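Local coordinates for sporulation-control protein spo0M (Bacillus subtilis, PDB 5CL2), which controls the expression of spo0A and is required for Bacillus subtilis to pass the morphological stage 0 of sporulation, at the interface of chains A and B. Numbering follows the deposited sequence. Chains: chain A/B, Sporulation-control protein spo0M.

The interface of chains A and B. Residues chain A 158, 197, 223, 225; chain B 192-194, 227.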
ATOM      1  N   TYR A 158       1.214  -1.509  11.284  1.00 46.44           N
ATOM      2  CA  TYR A 158      -0.197  -1.644  11.670  1.00 45.93           C
ATOM      3  C   TYR A 158      -1.194  -1.234  10.590  1.00 47.18           C
ATOM      4  O   TYR A 158      -2.243  -1.864  10.444  1.00 46.36           O
ATOM      5  CB  TYR A 158      -0.449  -0.842  12.945  1.00 52.25           C
ATOM      6  CG  TYR A 158      -1.881  -0.807  13.439  1.00 55.25           C
ATOM      7  CD1 TYR A 158      -2.467  -1.898  14.082  1.00 55.11           C
ATOM      8  CD2 TYR A 158      -2.644   0.345  13.285  1.00 58.46           C
ATOM      9  CE1 TYR A 158      -3.781  -1.827  14.547  1.00 52.91           C
ATOM     10  CE2 TYR A 158      -3.939   0.417  13.740  1.00 57.54           C
ATOM     11  CZ  TYR A 158      -4.501  -0.658  14.362  1.00 55.24           C
ATOM     12  OH  TYR A 158      -5.792  -0.511  14.792  1.00 58.31           O
ATOM     13  N   GLU A 197      -7.763  10.985   3.908  1.00 59.34           N
ATOM     14  CA  GLU A 197      -8.135  10.350   5.176  1.00 58.19           C
ATOM     15  C   GLU A 197      -7.246  10.828   6.330  1.00 56.50           C
ATOM     16  O   GLU A 197      -6.025  10.898   6.189  1.00 56.05           O
ATOM     17  CB  GLU A 197      -8.056   8.834   5.025  1.00 59.32           C
ATOM     18  CG  GLU A 197      -8.526   8.042   6.195  1.00 61.24           C
ATOM     19  CD  GLU A 197      -8.905   6.636   5.792  1.00 67.92           C
ATOM     20  OE1 GLU A 197      -8.996   6.401   4.576  1.00 76.85           O
ATOM     21  OE2 GLU A 197      -9.144   5.776   6.667  1.00 67.90           O
ATOM     22  N   LEU A 223      -9.022   4.230  17.933  1.00 66.89           N
ATOM     23  CA  LEU A 223      -8.340   5.139  17.045  1.00 67.30           C
ATOM     24  C   LEU A 223      -9.391   5.857  16.220  1.00 62.13           C
ATOM     25  O   LEU A 223     -10.331   5.221  15.740  1.00 62.75           O
ATOM     26  CB  LEU A 223      -7.360   4.357  16.170  1.00 66.40           C
ATOM     27  CG  LEU A 223      -6.506   5.035  15.126  1.00 59.40           C
ATOM     28  CD1 LEU A 223      -5.254   4.215  14.992  1.00 60.86           C
ATOM     29  CD2 LEU A 223      -7.279   5.049  13.840  1.00 60.91           C
ATOM     30  N   ARG A 225     -10.584   7.472  12.898  1.00 54.67           N
ATOM     31  CA  ARG A 225     -10.203   7.443  11.501  1.00 56.32           C
ATOM     32  C   ARG A 225     -11.312   7.990  10.613  1.00 56.11           C
ATOM     33  O   ARG A 225     -12.353   7.371  10.477  1.00 62.20           O
ATOM     34  CB  ARG A 225      -9.837   6.011  11.101  1.00 57.43           C
ATOM     35  CG  ARG A 225      -8.952   5.939   9.882  1.00 60.02           C
ATOM     36  CD  ARG A 225      -8.253   4.593   9.768  1.00 59.38           C
ATOM     37  NE  ARG A 225      -7.817   4.375   8.392  1.00 57.43           N
ATOM     38  CZ  ARG A 225      -7.019   3.385   7.999  1.00 59.96           C
ATOM     39  NH1 ARG A 225      -6.548   2.509   8.878  1.00 59.83           N
ATOM     40  NH2 ARG A 225      -6.691   3.276   6.720  1.00 58.84           N
TER
ATOM     41  N   ASP B 192      -9.018  -2.669   6.882  1.00 53.48           N
ATOM     42  CA  ASP B 192      -7.897  -2.349   7.771  1.00 53.32           C
ATOM     43  C   ASP B 192      -8.269  -2.851   9.179  1.00 58.44           C
ATOM     44  O   ASP B 192      -9.343  -3.437   9.374  1.00 55.99           O
ATOM     45  CB  ASP B 192      -7.566  -0.833   7.777  1.00 49.82           C
ATOM     46  CG  ASP B 192      -8.733   0.028   8.271  1.00 63.14           C
ATOM     47  OD1 ASP B 192      -8.852   0.191   9.508  1.00 60.98           O
ATOM     48  OD2 ASP B 192      -9.532   0.545   7.448  1.00 62.22           O
ATOM     49  N   GLU B 193      -7.410  -2.609  10.165  1.00 56.62           N
ATOM     50  CA  GLU B 193      -7.635  -3.161  11.504  1.00 60.51           C
ATOM     51  C   GLU B 193      -8.841  -2.555  12.222  1.00 59.10           C
ATOM     52  O   GLU B 193      -9.496  -3.221  13.022  1.00 58.63           O
ATOM     53  CB  GLU B 193      -6.381  -2.987  12.374  1.00 56.28           C
ATOM     54  CG  GLU B 193      -5.165  -3.711  11.808  1.00 53.18           C
ATOM     55  CD  GLU B 193      -5.198  -5.202  12.098  1.00 55.35           C
ATOM     56  OE1 GLU B 193      -6.201  -5.689  12.671  1.00 59.96           O
ATOM     57  OE2 GLU B 193      -4.239  -5.902  11.734  1.00 56.90           O
ATOM     58  N   ASP B 194      -9.106  -1.282  11.947  1.00 61.29           N
ATOM     59  CA  ASP B 194     -10.158  -0.529  12.634  1.00 63.74           C
ATOM     60  C   ASP B 194     -11.482  -0.403  11.889  1.00 63.90           C
ATOM     61  O   ASP B 194     -12.414   0.252  12.353  1.00 67.51           O
ATOM     62  CB  ASP B 194      -9.634   0.861  12.983  1.00 62.57           C
ATOM     63  CG  ASP B 194      -8.413   0.804  13.878  1.00 66.56           C
ATOM     64  OD1 ASP B 194      -8.588   0.418  15.060  1.00 69.61           O
ATOM     65  OD2 ASP B 194      -7.295   1.141  13.415  1.00 62.23           O
ATOM     66  N   ARG B 227     -15.890   5.344   4.332  1.00 71.56           N
ATOM     67  CA  ARG B 227     -15.349   4.515   5.396  1.00 67.92           C
ATOM     68  C   ARG B 227     -16.390   4.172   6.465  1.00 66.81           C
ATOM     69  O   ARG B 227     -17.096   5.047   6.971  1.00 68.30           O
ATOM     70  CB  ARG B 227     -14.138   5.210   6.034  1.00 65.57           C
ATOM     71  CG  ARG B 227     -13.804   4.662   7.406  1.00 67.43           C
ATOM     72  CD  ARG B 227     -12.401   5.000   7.868  1.00 59.85           C
ATOM     73  NE  ARG B 227     -11.970   4.000   8.838  1.00 56.85           N
ATOM     74  CZ  ARG B 227     -11.205   2.952   8.552  1.00 62.01           C
ATOM     75  NH1 ARG B 227     -10.723   2.769   7.316  1.00 56.71           N
ATOM     76  NH2 ARG B 227     -10.894   2.096   9.514  1.00 63.69           N
TER
HETATM   77  O   HOH W   1      -4.716  -0.897  10.085  1.00 53.38           O
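The guanidinium groups of A:Arg225 and B:Arg227 lie nearly parallel, their planes 5° apart, but offset, with A:Arg225 CD over the centre of the B:Arg227 plane. The same face of the A:Arg225 guanidinium that receives B:Arg227 NH1 near its rim also carries the carboxylate of B:Asp192, whose OD2 sits over its centre. Water 1 sits on one face of the A:Tyr158 ring, toward its rim. Acids take the guanidinium edges: A:Glu197 CD lies in the plane of A:Arg225, its carboxylate turned steeply out of it, and B:Asp192 CG in that of B:Arg227. B:Arg227 turns both terminal nitrogens to B:Asp192, NH2 meeting the syn lone pair of OD1 at 2.8 Å and NH1 meeting OD2 on the syn side, tilted out of the carboxylate plane. A:Arg225 NE bonds A:Glu197 OE2 at 2.6 Å, coming in over the carboxylate's face. Each arginine is thus held by an acid of its own chain and meets another across the interface: A:Arg225 NH1 forms a salt bridge with B:Asp192 OD1 at 3.3 Å, and B:Arg227 NH1 a longer one with A:Glu197 OE2 at 3.5 Å. The two acids probably offset the repulsion between the stacked cations. B:Asp192 OD1 also accepts the backbone N of B:Asp194, which ties the carboxylate to the following turn.

Beside this stack, A:Tyr158 OH donates to B:Asp194 OD2 at 2.6 Å, on the syn side but 33° out of the carboxylate plane. CG of the tyrosine is anti to its backbone N (chi1 177°), which sets the CE1 rim of the ring over B:Glu193 CB and CG, CB lying 3.6 Å from CE1. Water 1 links A:Tyr158 O to B:Glu193 N. A:Leu223 crosses B:Asp194 at about a right angle, its methyls facing OD2.

Two-fold symmetry repeats the patch with the chains exchanged, although the structure alone does not show that this dimer forms in the cell. Chain A contributes 3-10 helix 157-159, strands 195-202 and 224-229, and loop residue A:Leu223; chain B, the end of strand 185-192, the turn after it and strand 224-229.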